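Local coordinates for protein alpha-galactosidase (Lactobacillus brevis, PDB 3MI6) that probably hydrolyses terminal, non-reducing alpha-D-galactose residues from alpha-D-galactosides such as galactose oligosaccharides and galactomannans, at residues D192-S197 / M234-Q239; H209-G214 / I262-Y267; H327-V332 / L632-K637; V596-D601 / A624-Y629. All blocks are in the same frame, centred on the assembly; numbering follows the deposited sequence.

Contact 1: D192-S197 / M234-Q239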
loop_
_atom_site.group_PDB
_atom_site.type_symbol
_atom_site.label_atom_id
_atom_site.label_comp_id
_atom_site.label_asym_id
_atom_site.label_seq_id
_atom_site.Cartn_x
_atom_site.Cartn_y
_atom_site.Cartn_z
ATOM N N ASP D 192 9.647 -10.198 -0.775
ATOM C CA ASP D 192 8.324 -10.470 -1.333
ATOM C C ASP D 192 8.496 -11.827 -1.945
ATOM O O ASP D 192 9.534 -12.088 -2.556
ATOM C CB ASP D 192 7.934 -9.507 -2.479
ATOM C CG ASP D 192 7.642 -8.087 -2.016
ATOM O OD1 ASP D 192 7.339 -7.873 -0.823
ATOM O OD2 ASP D 192 7.701 -7.169 -2.868
ATOM N N LEU D 193 7.483 -12.679 -1.800
ATOM C CA LEU D 193 7.422 -13.964 -2.496
ATOM C C LEU D 193 6.714 -13.737 -3.805
ATOM O O LEU D 193 5.604 -13.205 -3.824
ATOM C CB LEU D 193 6.637 -14.991 -1.672
ATOM C CG LEU D 193 6.102 -16.239 -2.373
ATOM C CD1 LEU D 193 7.228 -17.017 -2.990
ATOM C CD2 LEU D 193 5.359 -17.072 -1.379
ATOM N N ILE D 194 7.353 -14.142 -4.893
ATOM C CA ILE D 194 6.794 -13.989 -6.219
ATOM C C ILE D 194 6.525 -15.384 -6.773
ATOM O O ILE D 194 7.438 -16.202 -6.891
ATOM C CB ILE D 194 7.768 -13.238 -7.131
ATOM C CG1 ILE D 194 8.089 -11.873 -6.522
ATOM C CG2 ILE D 194 7.190 -13.071 -8.529
ATOM C CD1 ILE D 194 9.155 -11.080 -7.283
ATOM N N GLN D 195 5.265 -15.653 -7.111
ATOM C CA GLN D 195 4.836 -16.985 -7.528
ATOM C C GLN D 195 4.148 -16.853 -8.859
ATOM O O GLN D 195 3.945 -15.751 -9.352
ATOM C CB GLN D 195 3.870 -17.587 -6.514
ATOM C CG GLN D 195 2.701 -16.671 -6.262
ATOM C CD GLN D 195 1.834 -17.135 -5.133
ATOM O OE1 GLN D 195 2.137 -16.903 -3.963
ATOM N NE2 GLN D 195 0.725 -17.776 -5.471
ATOM N N PHE D 196 3.802 -17.991 -9.444
ATOM C CA PHE D 196 3.154 -17.991 -10.733
ATOM C C PHE D 196 1.979 -18.954 -10.732
ATOM O O PHE D 196 2.120 -20.147 -10.931
ATOM C CB PHE D 196 4.183 -18.221 -11.840
ATOM C CG PHE D 196 5.184 -17.124 -11.920
ATOM C CD1 PHE D 196 4.949 -16.009 -12.724
ATOM C CD2 PHE D 196 6.325 -17.153 -11.132
ATOM C CE1 PHE D 196 5.860 -14.966 -12.776
ATOM C CE2 PHE D 196 7.232 -16.124 -11.166
ATOM C CZ PHE D 196 7.004 -15.029 -11.993
ATOM N N SER D 197 0.809 -18.405 -10.473
ATOM C CA SER D 197 -0.368 -19.195 -10.236
ATOM C C SER D 197 -1.369 -18.951 -11.352
ATOM O O SER D 197 -1.351 -17.893 -11.985
ATOM C CB SER D 197 -0.950 -18.773 -8.892
ATOM O OG SER D 197 0.108 -18.590 -7.957
HETATM N N MSE D 234 10.379 -16.687 -6.747
HETATM C CA MSE D 234 11.439 -15.739 -6.427
HETATM C C MSE D 234 11.253 -15.163 -5.045
HETATM O O MSE D 234 10.121 -15.090 -4.545
HETATM C CB MSE D 234 11.485 -14.618 -7.450
HETATM C CG MSE D 234 11.743 -15.121 -8.848
HETATM SE SE MSE D 234 11.930 -13.730 -10.204
HETATM C CE MSE D 234 10.106 -13.042 -10.131
ATOM N N LEU D 235 12.369 -14.802 -4.409
ATOM C CA LEU D 235 12.328 -13.952 -3.225
ATOM C C LEU D 235 12.968 -12.631 -3.594
ATOM O O LEU D 235 14.192 -12.561 -3.764
ATOM C CB LEU D 235 13.113 -14.551 -2.067
ATOM C CG LEU D 235 12.536 -15.624 -1.151
ATOM C CD1 LEU D 235 13.365 -15.640 0.122
ATOM C CD2 LEU D 235 11.086 -15.346 -0.833
ATOM N N ALA D 236 12.161 -11.585 -3.733
ATOM C CA ALA D 236 12.716 -10.284 -4.071
ATOM C C ALA D 236 12.772 -9.388 -2.843
ATOM O O ALA D 236 11.915 -9.475 -1.957
ATOM C CB ALA D 236 11.907 -9.633 -5.169
ATOM N N ARG D 237 13.795 -8.544 -2.773
ATOM C CA ARG D 237 13.772 -7.457 -1.819
ATOM C C ARG D 237 12.607 -6.580 -2.268
ATOM O O ARG D 237 12.216 -6.637 -3.445
ATOM C CB ARG D 237 15.094 -6.709 -1.854
ATOM C CG ARG D 237 16.246 -7.476 -1.225
ATOM C CD ARG D 237 16.017 -7.688 0.268
ATOM N NE ARG D 237 17.236 -8.086 0.964
ATOM C CZ ARG D 237 17.269 -8.529 2.218
ATOM N NH1 ARG D 237 16.143 -8.652 2.909
ATOM N NH2 ARG D 237 18.428 -8.866 2.771
ATOM N N PRO D 238 12.033 -5.787 -1.340
ATOM C CA PRO D 238 10.778 -5.044 -1.579
ATOM C C PRO D 238 10.823 -4.086 -2.762
ATOM O O PRO D 238 9.776 -3.845 -3.358
ATOM C CB PRO D 238 10.586 -4.256 -0.285
ATOM C CG PRO D 238 11.287 -5.092 0.755
ATOM C CD PRO D 238 12.505 -5.634 0.048
ATOM N N GLN D 239 12.000 -3.568 -3.104
ATOM C CA GLN D 239 12.122 -2.600 -4.188
ATOM C C GLN D 239 12.746 -3.161 -5.444
ATOM O O GLN D 239 12.946 -2.448 -6.416
ATOM C CB GLN D 239 12.914 -1.376 -3.741
ATOM C CG GLN D 239 12.030 -0.248 -3.286
ATOM C CD GLN D 239 11.424 -0.506 -1.920
ATOM O OE1 GLN D 239 10.216 -0.309 -1.724
ATOM N NE2 GLN D 239 12.261 -0.948 -0.960
#
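The torsions of Met-234, modelled as selenomethionine, carry its methyl to Ile-194: CG lies anti to the carbonyl carbon, the next bond runs straight to SE, and a bend at the last one (chi3 -66°) turns CE onto the neighbouring strand. Ile-194 receives it on CG2, itself anti to the backbone N, at 3.3 Å from Met-234 CE. Both residues sit in the large antiparallel sheet of the N-terminal domain, consistent with the beta-supersandwich of family 36 glycosidases. Here strands 192-197 and 233-236 pair through two hydrogen-bonded rungs. Asp-192 N gives to Ala-236 O at 2.7 Å and Ala-236 N returns to Asp-192 O at 2.9 Å; Ile-194 and Met-234 exchange a second such pair. Between the rungs Leu-193 and Leu-235 form a non-hydrogen-bonded pair and turn to the other face, where Leu-193 packs on Gln-216. The face of Ile-194 and Met-234 is covered by helix 305-319, through Met-305. The carboxylate of Asp-192 forms a salt bridge with Arg-208. Ile-194 CD1 rests on Ala-236 CB at 3.8 Å, while Phe-196 brings its rim to the Met-234 methyl, with CZ 4.1 Å from Met-234 CE near the ring plane.

Contact 2: H209-G214 / I262-Y267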
loop_
_atom_site.group_PDB
_atom_site.type_symbol
_atom_site.label_atom_id
_atom_site.label_comp_id
_atom_site.label_asym_id
_atom_site.label_seq_id
_atom_site.Cartn_x
_atom_site.Cartn_y
_atom_site.Cartn_z
ATOM N N HIS D 209 3.799 -10.934 -3.070
ATOM C CA HIS D 209 3.355 -10.675 -1.693
ATOM C C HIS D 209 4.523 -10.672 -0.690
ATOM O O HIS D 209 5.479 -11.448 -0.802
ATOM C CB HIS D 209 2.255 -11.677 -1.266
ATOM C CG HIS D 209 0.962 -11.502 -2.005
ATOM N ND1 HIS D 209 0.720 -12.074 -3.237
ATOM C CD2 HIS D 209 -0.143 -10.783 -1.702
ATOM C CE1 HIS D 209 -0.481 -11.723 -3.657
ATOM N NE2 HIS D 209 -1.026 -10.942 -2.743
ATOM N N PRO D 210 4.458 -9.777 0.288
ATOM C CA PRO D 210 5.478 -9.748 1.335
ATOM C C PRO D 210 5.378 -11.013 2.188
ATOM O O PRO D 210 4.264 -11.471 2.412
ATOM C CB PRO D 210 5.080 -8.530 2.183
ATOM C CG PRO D 210 4.139 -7.751 1.358
ATOM C CD PRO D 210 3.428 -8.754 0.485
ATOM N N LEU D 211 6.504 -11.566 2.639
ATOM C CA LEU D 211 6.491 -12.703 3.541
ATOM C C LEU D 211 5.784 -12.302 4.821
ATOM O O LEU D 211 5.672 -11.109 5.127
ATOM C CB LEU D 211 7.918 -13.132 3.862
ATOM C CG LEU D 211 8.571 -14.282 3.084
ATOM C CD1 LEU D 211 7.757 -14.725 1.876
ATOM C CD2 LEU D 211 9.964 -13.887 2.670
ATOM N N ARG D 212 5.284 -13.294 5.549
ATOM C CA ARG D 212 4.732 -13.075 6.885
ATOM C C ARG D 212 5.070 -14.248 7.817
ATOM O O ARG D 212 5.555 -15.282 7.374
ATOM C CB ARG D 212 3.214 -12.838 6.828
ATOM C CG ARG D 212 2.471 -13.694 5.795
ATOM C CD ARG D 212 1.089 -14.168 6.306
ATOM N NE ARG D 212 0.899 -15.542 5.895
ATOM C CZ ARG D 212 1.004 -16.562 6.726
ATOM N NH1 ARG D 212 1.241 -16.325 7.995
ATOM N NH2 ARG D 212 0.858 -17.807 6.313
ATOM N N PRO D 213 4.822 -14.090 9.116
ATOM C CA PRO D 213 5.190 -15.196 9.999
ATOM C C PRO D 213 4.407 -16.436 9.642
ATOM O O PRO D 213 3.224 -16.337 9.443
ATOM C CB PRO D 213 4.772 -14.686 11.372
ATOM C CG PRO D 213 4.946 -13.190 11.249
ATOM C CD PRO D 213 4.439 -12.886 9.871
ATOM N N GLY D 214 5.056 -17.583 9.568
ATOM C CA GLY D 214 4.357 -18.802 9.257
ATOM C C GLY D 214 4.653 -19.330 7.862
ATOM O O GLY D 214 5.687 -19.024 7.247
ATOM N N ILE D 262 8.016 -21.453 2.053
ATOM C CA ILE D 262 8.795 -20.438 2.727
ATOM C C ILE D 262 8.198 -20.164 4.082
ATOM O O ILE D 262 7.038 -19.762 4.189
ATOM C CB ILE D 262 8.761 -19.153 1.973
ATOM C CG1 ILE D 262 9.304 -19.382 0.597
ATOM C CG2 ILE D 262 9.627 -18.148 2.649
ATOM C CD1 ILE D 262 10.251 -18.285 0.212
ATOM N N GLU D 263 9.007 -20.365 5.113
ATOM C CA GLU D 263 8.557 -20.216 6.484
ATOM C C GLU D 263 9.377 -19.126 7.142
ATOM O O GLU D 263 10.600 -19.104 7.043
ATOM C CB GLU D 263 8.707 -21.542 7.240
ATOM C CG GLU D 263 8.047 -21.572 8.610
ATOM C CD GLU D 263 8.267 -22.906 9.314
ATOM O OE1 GLU D 263 9.183 -23.645 8.865
ATOM O OE2 GLU D 263 7.532 -23.211 10.299
ATOM N N VAL D 264 8.679 -18.211 7.793
ATOM C CA VAL D 264 9.296 -17.133 8.547
ATOM C C VAL D 264 9.092 -17.493 10.003
ATOM O O VAL D 264 7.961 -17.603 10.462
ATOM C CB VAL D 264 8.621 -15.784 8.230
ATOM C CG1 VAL D 264 9.239 -14.669 9.035
ATOM C CG2 VAL D 264 8.713 -15.490 6.717
ATOM N N ASP D 265 10.187 -17.691 10.725
ATOM C CA ASP D 265 10.098 -18.191 12.089
ATOM C C ASP D 265 9.985 -17.067 13.098
ATOM O O ASP D 265 9.897 -15.888 12.739
ATOM C CB ASP D 265 11.299 -19.074 12.437
ATOM C CG ASP D 265 12.577 -18.272 12.643
ATOM O OD1 ASP D 265 12.689 -17.188 12.048
ATOM O OD2 ASP D 265 13.481 -18.723 13.384
ATOM N N GLN D 266 10.004 -17.451 14.369
ATOM C CA GLN D 266 9.845 -16.514 15.476
ATOM C C GLN D 266 10.875 -15.389 15.482
ATOM O O GLN D 266 10.606 -14.327 16.011
ATOM C CB GLN D 266 9.919 -17.274 16.791
ATOM C CG GLN D 266 11.111 -18.218 16.834
ATOM C CD GLN D 266 11.185 -19.020 18.109
ATOM O OE1 GLN D 266 10.776 -18.557 19.183
ATOM N NE2 GLN D 266 11.711 -20.239 18.000
ATOM N N TYR D 267 12.051 -15.629 14.901
ATOM C CA TYR D 267 13.126 -14.630 14.859
ATOM C C TYR D 267 13.276 -14.007 13.467
ATOM O O TYR D 267 14.335 -13.479 13.114
ATOM C CB TYR D 267 14.463 -15.216 15.357
ATOM C CG TYR D 267 14.359 -15.823 16.738
ATOM C CD1 TYR D 267 14.327 -15.015 17.874
ATOM C CD2 TYR D 267 14.285 -17.202 16.916
ATOM C CE1 TYR D 267 14.225 -15.558 19.142
ATOM C CE2 TYR D 267 14.180 -17.749 18.186
ATOM C CZ TYR D 267 14.152 -16.918 19.290
ATOM O OH TYR D 267 14.033 -17.445 20.546
#
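Gly-214 and Val-264 exchange two backbone hydrogen bonds, the signature of an antiparallel hydrogen-bonded pair. Gly-214 N reaches a lone pair of Val-264 O at 3.0 Å, nearly straight at 168°, and Val-264 N answers to Gly-214 O at 3.1 Å. The second oxygen is also met by the CA-H of Glu-263, with Glu-263 CA 3.2 Å from Gly-214 O. The backbone angles of Gly-214 (phi 108°) would jam any CB against the carbonyl oxygen of Pro-213, so the absence of a side chain suits the start of the strand. Further out, Val-264 packs CB and CG2 against the Arg-212 carbonyl, with Val-264 CB 3.2 Å from Arg-212 O. CG2, anti to its own carbonyl carbon, also touches Leu-211 CB at 3.8 Å. The Leu-211 and Ile-262 side chains cross at about a right angle, with Leu-211 CD1 4.0 Å from Ile-262 CG2. An alanine in place of Val-264 would probably open a gap beside Leu-211 CB and leave the Arg-212 carbonyl packed by CB alone. Leu-235 also touches both Leu-211 and Ile-262. At the interface with a second subunit, Pro-213 O accepts a hydrogen bond from Gln-195 NE2 of that subunit. This is the opening rung of a beta ladder, where strand 214-219 begins beside the end of strand 258-264 in the all-beta N-terminal domain.

Contact 3: H327-V332 / L632-K637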
loop_
_atom_site.group_PDB
_atom_site.type_symbol
_atom_site.label_atom_id
_atom_site.label_comp_id
_atom_site.label_asym_id
_atom_site.label_seq_id
_atom_site.Cartn_x
_atom_site.Cartn_y
_atom_site.Cartn_z
ATOM N N HIS D 327 19.938 -25.154 -29.315
ATOM C CA HIS D 327 20.330 -24.004 -30.140
ATOM C C HIS D 327 19.785 -24.043 -31.572
ATOM O O HIS D 327 20.023 -23.129 -32.363
ATOM C CB HIS D 327 21.848 -23.890 -30.220
ATOM C CG HIS D 327 22.523 -23.807 -28.892
ATOM N ND1 HIS D 327 22.730 -24.911 -28.091
ATOM C CD2 HIS D 327 23.064 -22.757 -28.233
ATOM C CE1 HIS D 327 23.361 -24.544 -26.990
ATOM N NE2 HIS D 327 23.578 -23.242 -27.054
ATOM N N GLU D 328 19.058 -25.096 -31.911
ATOM C CA GLU D 328 18.542 -25.218 -33.266
ATOM C C GLU D 328 17.242 -24.427 -33.453
ATOM O O GLU D 328 16.301 -24.557 -32.682
ATOM C CB GLU D 328 18.358 -26.690 -33.663
ATOM C CG GLU D 328 18.050 -26.883 -35.151
ATOM C CD GLU D 328 17.913 -28.351 -35.560
ATOM O OE1 GLU D 328 16.792 -28.905 -35.451
ATOM O OE2 GLU D 328 18.924 -28.945 -36.004
ATOM N N GLU D 329 17.208 -23.589 -34.474
ATOM C CA GLU D 329 15.988 -22.883 -34.798
ATOM C C GLU D 329 14.844 -23.873 -34.959
ATOM O O GLU D 329 14.977 -24.906 -35.613
ATOM C CB GLU D 329 16.177 -22.026 -36.057
ATOM C CG GLU D 329 17.155 -20.870 -35.839
ATOM C CD GLU D 329 17.352 -19.988 -37.058
ATOM O OE1 GLU D 329 16.475 -19.945 -37.946
ATOM O OE2 GLU D 329 18.403 -19.321 -37.122
ATOM N N ARG D 330 13.722 -23.553 -34.340
ATOM C CA ARG D 330 12.540 -24.383 -34.447
ATOM C C ARG D 330 11.609 -23.986 -35.573
ATOM O O ARG D 330 11.345 -22.801 -35.805
ATOM C CB ARG D 330 11.833 -24.424 -33.119
ATOM C CG ARG D 330 12.584 -25.356 -32.232
ATOM C CD ARG D 330 12.650 -24.870 -30.862
ATOM N NE ARG D 330 13.995 -24.953 -30.330
ATOM C CZ ARG D 330 14.223 -25.199 -29.057
ATOM N NH1 ARG D 330 13.195 -25.424 -28.258
ATOM N NH2 ARG D 330 15.451 -25.223 -28.585
ATOM N N PRO D 331 11.106 -24.988 -36.289
ATOM C CA PRO D 331 10.409 -24.740 -37.549
ATOM C C PRO D 331 9.075 -23.998 -37.342
ATOM O O PRO D 331 8.505 -24.050 -36.259
ATOM C CB PRO D 331 10.184 -26.153 -38.083
ATOM C CG PRO D 331 10.039 -26.990 -36.862
ATOM C CD PRO D 331 11.005 -26.391 -35.862
ATOM N N VAL D 332 8.602 -23.288 -38.362
ATOM C CA VAL D 332 7.262 -22.735 -38.317
ATOM C C VAL D 332 6.281 -23.844 -38.684
ATOM O O VAL D 332 6.365 -24.424 -39.759
ATOM C CB VAL D 332 7.113 -21.556 -39.280
ATOM C CG1 VAL D 332 5.683 -21.035 -39.266
ATOM C CG2 VAL D 332 8.078 -20.466 -38.911
ATOM N N LEU D 632 16.949 -14.168 -33.597
ATOM C CA LEU D 632 16.717 -13.085 -32.653
ATOM C C LEU D 632 15.498 -13.385 -31.760
ATOM O O LEU D 632 15.570 -13.317 -30.531
ATOM C CB LEU D 632 16.510 -11.797 -33.444
ATOM C CG LEU D 632 16.397 -10.485 -32.673
ATOM C CD1 LEU D 632 17.526 -10.357 -31.662
ATOM C CD2 LEU D 632 16.376 -9.288 -33.619
ATOM N N PHE D 633 14.389 -13.738 -32.402
ATOM C CA PHE D 633 13.124 -13.987 -31.725
ATOM C C PHE D 633 13.193 -15.183 -30.774
ATOM O O PHE D 633 12.812 -15.109 -29.608
ATOM C CB PHE D 633 12.033 -14.226 -32.759
ATOM C CG PHE D 633 11.369 -12.969 -33.261
ATOM C CD1 PHE D 633 10.849 -12.045 -32.383
ATOM C CD2 PHE D 633 11.229 -12.741 -34.614
ATOM C CE1 PHE D 633 10.230 -10.913 -32.837
ATOM C CE2 PHE D 633 10.610 -11.607 -35.075
ATOM C CZ PHE D 633 10.111 -10.694 -34.186
ATOM N N GLN D 634 13.703 -16.295 -31.274
ATOM C CA GLN D 634 13.800 -17.496 -30.468
ATOM C C GLN D 634 14.922 -17.498 -29.421
ATOM O O GLN D 634 14.700 -17.973 -28.319
ATOM C CB GLN D 634 13.896 -18.722 -31.374
ATOM C CG GLN D 634 12.663 -18.930 -32.239
ATOM C CD GLN D 634 12.817 -20.149 -33.113
ATOM O OE1 GLN D 634 13.903 -20.727 -33.176
ATOM N NE2 GLN D 634 11.741 -20.566 -33.776
ATOM N N PHE D 635 16.110 -16.979 -29.734
ATOM C CA PHE D 635 17.253 -17.141 -28.809
ATOM C C PHE D 635 17.873 -15.853 -28.270
ATOM O O PHE D 635 18.727 -15.900 -27.373
ATOM C CB PHE D 635 18.355 -18.020 -29.416
ATOM C CG PHE D 635 17.860 -19.328 -29.934
ATOM C CD1 PHE D 635 17.431 -20.317 -29.054
ATOM C CD2 PHE D 635 17.818 -19.576 -31.300
ATOM C CE1 PHE D 635 16.980 -21.527 -29.519
ATOM C CE2 PHE D 635 17.360 -20.792 -31.780
ATOM C CZ PHE D 635 16.940 -21.776 -30.888
ATOM N N GLY D 636 17.450 -14.713 -28.813
ATOM C CA GLY D 636 17.922 -13.427 -28.337
ATOM C C GLY D 636 17.657 -13.195 -26.867
ATOM O O GLY D 636 16.722 -13.745 -26.296
ATOM N N LYS D 637 18.492 -12.377 -26.245
ATOM C CA LYS D 637 18.361 -12.090 -24.825
ATOM C C LYS D 637 17.055 -11.325 -24.584
ATOM O O LYS D 637 16.733 -10.370 -25.304
ATOM C CB LYS D 637 19.583 -11.308 -24.322
ATOM C CG LYS D 637 19.605 -11.108 -22.817
ATOM C CD LYS D 637 20.836 -10.352 -22.347
ATOM C CE LYS D 637 22.074 -11.240 -22.403
ATOM N NZ LYS D 637 23.162 -10.665 -21.553
#
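Gln-634 and Arg-330 supply the hydrogen bonds, a side-chain amide gripping a main chain at two points. Gln-634 OE1 accepts from Arg-330 N at 3.1 Å, and Gln-634 NE2 gives to Arg-330 O at 3.0 Å, the acceptor lying in the amide plane; both bonds have N-H...O angles of 161°. An extended chain (chi2 180°) carries CD away from the helix, toward the loop. NE2 has a further partner in Tyr-626 OH, and the three bonds together fix the rotation of the amide. Arg-330 O has a second donor in Arg-630 NE. The aromatic group is Phe-635, whose ring turns its rim to the loop backbone: CZ stands 3.4 Å from Glu-328 O, in the ring plane. Arg-330 NH2 also comes to this rim, 4.1 Å from Phe-635 CE1, with guanidinium and ring planes 66° apart. At its own edge the guanidinium makes a weak hydrogen bond, from Arg-330 NE to the backbone carbonyl Glu-328 O. Of the charged pairs, Glu-329 forms a salt bridge with Arg-630. The loop leads into strand 333-335, the first of the barrel, while helix 630-635 leads into the C-terminal sheet. Through a single amide, then, the helix binds backbone groups of the loop, holding Arg-330 N and O in place by a matched donor and acceptor.

Contact 4: V596-D601 / A624-Y629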
loop_
_atom_site.group_PDB
_atom_site.type_symbol
_atom_site.label_atom_id
_atom_site.label_comp_id
_atom_site.label_asym_id
_atom_site.label_seq_id
_atom_site.Cartn_x
_atom_site.Cartn_y
_atom_site.Cartn_z
ATOM N N VAL D 596 2.344 -11.172 -30.925
ATOM C CA VAL D 596 2.536 -11.864 -29.649
ATOM C C VAL D 596 3.181 -13.248 -29.865
ATOM O O VAL D 596 3.920 -13.726 -29.028
ATOM C CB VAL D 596 1.190 -12.038 -28.891
ATOM C CG1 VAL D 596 1.395 -12.734 -27.571
ATOM C CG2 VAL D 596 0.521 -10.690 -28.658
ATOM N N ALA D 597 2.929 -13.883 -31.001
ATOM C CA ALA D 597 3.459 -15.227 -31.235
ATOM C C ALA D 597 4.909 -15.259 -31.737
ATOM O O ALA D 597 5.579 -16.286 -31.633
ATOM C CB ALA D 597 2.538 -16.040 -32.157
ATOM N N PHE D 598 5.404 -14.151 -32.276
ATOM C CA PHE D 598 6.806 -14.120 -32.681
ATOM C C PHE D 598 7.721 -14.362 -31.492
ATOM O O PHE D 598 8.786 -14.938 -31.651
ATOM C CB PHE D 598 7.207 -12.791 -33.307
ATOM C CG PHE D 598 6.470 -12.456 -34.556
ATOM C CD1 PHE D 598 6.028 -13.449 -35.402
ATOM C CD2 PHE D 598 6.232 -11.133 -34.892
ATOM C CE1 PHE D 598 5.355 -13.129 -36.547
ATOM C CE2 PHE D 598 5.566 -10.809 -36.044
ATOM C CZ PHE D 598 5.125 -11.802 -36.870
ATOM N N PHE D 599 7.328 -13.915 -30.303
ATOM C CA PHE D 599 8.220 -14.017 -29.148
ATOM C C PHE D 599 8.149 -15.395 -28.480
ATOM O O PHE D 599 7.855 -15.553 -27.287
ATOM C CB PHE D 599 7.992 -12.854 -28.186
ATOM C CG PHE D 599 8.355 -11.528 -28.781
ATOM C CD1 PHE D 599 7.491 -10.892 -29.663
ATOM C CD2 PHE D 599 9.579 -10.931 -28.490
ATOM C CE1 PHE D 599 7.817 -9.675 -30.220
ATOM C CE2 PHE D 599 9.917 -9.717 -29.036
ATOM C CZ PHE D 599 9.039 -9.081 -29.905
ATOM N N GLY D 600 8.445 -16.392 -29.298
ATOM C CA GLY D 600 8.425 -17.772 -28.893
ATOM C C GLY D 600 8.634 -18.549 -30.167
ATOM O O GLY D 600 9.313 -18.098 -31.090
ATOM N N ASP D 601 8.018 -19.715 -30.231
ATOM C CA ASP D 601 8.146 -20.577 -31.389
ATOM C C ASP D 601 6.858 -20.540 -32.209
ATOM O O ASP D 601 5.887 -21.251 -31.913
ATOM C CB ASP D 601 8.535 -21.990 -30.936
ATOM C CG ASP D 601 9.788 -21.981 -30.062
ATOM O OD1 ASP D 601 10.677 -21.140 -30.320
ATOM O OD2 ASP D 601 9.881 -22.784 -29.102
ATOM N N ALA D 624 7.739 -14.849 -43.510
ATOM C CA ALA D 624 9.008 -14.351 -44.054
ATOM C C ALA D 624 9.684 -13.447 -43.036
ATOM O O ALA D 624 10.897 -13.494 -42.844
ATOM C CB ALA D 624 8.776 -13.605 -45.331
ATOM N N PHE D 625 8.883 -12.629 -42.374
ATOM C CA PHE D 625 9.409 -11.761 -41.344
ATOM C C PHE D 625 9.985 -12.583 -40.202
ATOM O O PHE D 625 11.105 -12.337 -39.749
ATOM C CB PHE D 625 8.321 -10.833 -40.803
ATOM C CG PHE D 625 8.799 -9.932 -39.707
ATOM C CD1 PHE D 625 9.700 -8.917 -39.975
ATOM C CD2 PHE D 625 8.350 -10.092 -38.414
ATOM C CE1 PHE D 625 10.141 -8.086 -38.980
ATOM C CE2 PHE D 625 8.787 -9.253 -37.407
ATOM C CZ PHE D 625 9.676 -8.255 -37.691
ATOM N N TYR D 626 9.210 -13.553 -39.725
ATOM C CA TYR D 626 9.638 -14.346 -38.590
ATOM C C TYR D 626 10.902 -15.120 -38.909
ATOM O O TYR D 626 11.818 -15.191 -38.079
ATOM C CB TYR D 626 8.543 -15.300 -38.153
ATOM C CG TYR D 626 8.913 -16.126 -36.945
ATOM C CD1 TYR D 626 8.873 -15.577 -35.669
ATOM C CD2 TYR D 626 9.292 -17.462 -37.075
ATOM C CE1 TYR D 626 9.207 -16.336 -34.550
ATOM C CE2 TYR D 626 9.631 -18.229 -35.967
ATOM C CZ TYR D 626 9.582 -17.664 -34.709
ATOM O OH TYR D 626 9.898 -18.418 -33.608
ATOM N N LYS D 627 10.946 -15.702 -40.110
ATOM C CA LYS D 627 12.109 -16.473 -40.553
ATOM C C LYS D 627 13.374 -15.604 -40.620
ATOM O O LYS D 627 14.450 -16.026 -40.193
ATOM C CB LYS D 627 11.851 -17.111 -41.921
ATOM C CG LYS D 627 10.857 -18.271 -41.952
ATOM C CD LYS D 627 10.730 -18.798 -43.382
ATOM C CE LYS D 627 9.918 -20.065 -43.452
ATOM N NZ LYS D 627 9.919 -20.647 -44.833
ATOM N N CYS D 628 13.226 -14.399 -41.166
ATOM C CA CYS D 628 14.315 -13.425 -41.305
ATOM C C CYS D 628 14.955 -13.188 -39.946
ATOM O O CYS D 628 16.162 -13.053 -39.836
ATOM C CB CYS D 628 13.757 -12.108 -41.886
ATOM S SG CYS D 628 14.919 -10.774 -42.478
ATOM N N TYR D 629 14.144 -13.168 -38.898
ATOM C CA TYR D 629 14.652 -12.800 -37.596
ATOM C C TYR D 629 14.460 -13.919 -36.597
ATOM O O TYR D 629 14.279 -13.673 -35.401
ATOM C CB TYR D 629 13.954 -11.526 -37.094
ATOM C CG TYR D 629 14.292 -10.270 -37.862
ATOM C CD1 TYR D 629 15.477 -9.588 -37.626
ATOM C CD2 TYR D 629 13.425 -9.758 -38.815
ATOM C CE1 TYR D 629 15.798 -8.434 -38.321
ATOM C CE2 TYR D 629 13.736 -8.605 -39.514
ATOM C CZ TYR D 629 14.928 -7.949 -39.260
ATOM O OH TYR D 629 15.252 -6.805 -39.951
#
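Tyr-626 and Phe-598 lie with ring planes near parallel, 28° apart, but slid so far that they barely overlap; Phe-598 CD1 meets Tyr-626 CD1 at 3.6 Å. Phe-625 approaches the same phenylalanine obliquely, its plane turned by 57°, and brings its rim to Phe-598, with CD2 3.7 Å from Phe-598 CE2. In Tyr-626, CG is anti to the backbone N (chi1 -178°), and the ring leaves the helix toward 598-601. Phe-598 O lies in the plane of that ring at its edge, 3.2 Å from Tyr-626 CE1. Beyond it the hydroxyl gives its proton to a lone pair of Gly-600 O, with Tyr-626 OH 2.6 Å from Gly-600 O, and is also bonded to Leu-602 N. A phenylalanine in place of Tyr-626 would probably leave Gly-600 O, Leu-602 N and Gln-634 NE2 without this partner. The result is an aromatic cluster on a TIM barrel, joining the turn into its last strand, 601-604, to the helix 613-628 that follows.

Overall arrangement
From the N terminus, contacts 1 and 2 come first and cross: 192-197 is followed by 209-214, then 234-239 closes contact 1 and 262-267 closes contact 2. Their loops, of 36 and 47 residues, overlap along the chain within the N-terminal beta domain, and Leu-193 N probably bonds to His-209 O where strands 192-197 and 205-210 adjoin. Contact 3 opens at 327-332 and closes after 299 residues that hold all eight barrel strands, tying the lead-in to the first strand to the helix 630-635. Contact 4, nested inside this loop with its centre about 8 Å away, ties the lead-in to the last strand to helix 613-628. Both lie about 29 to 43 Å from the first pair, centre to centre.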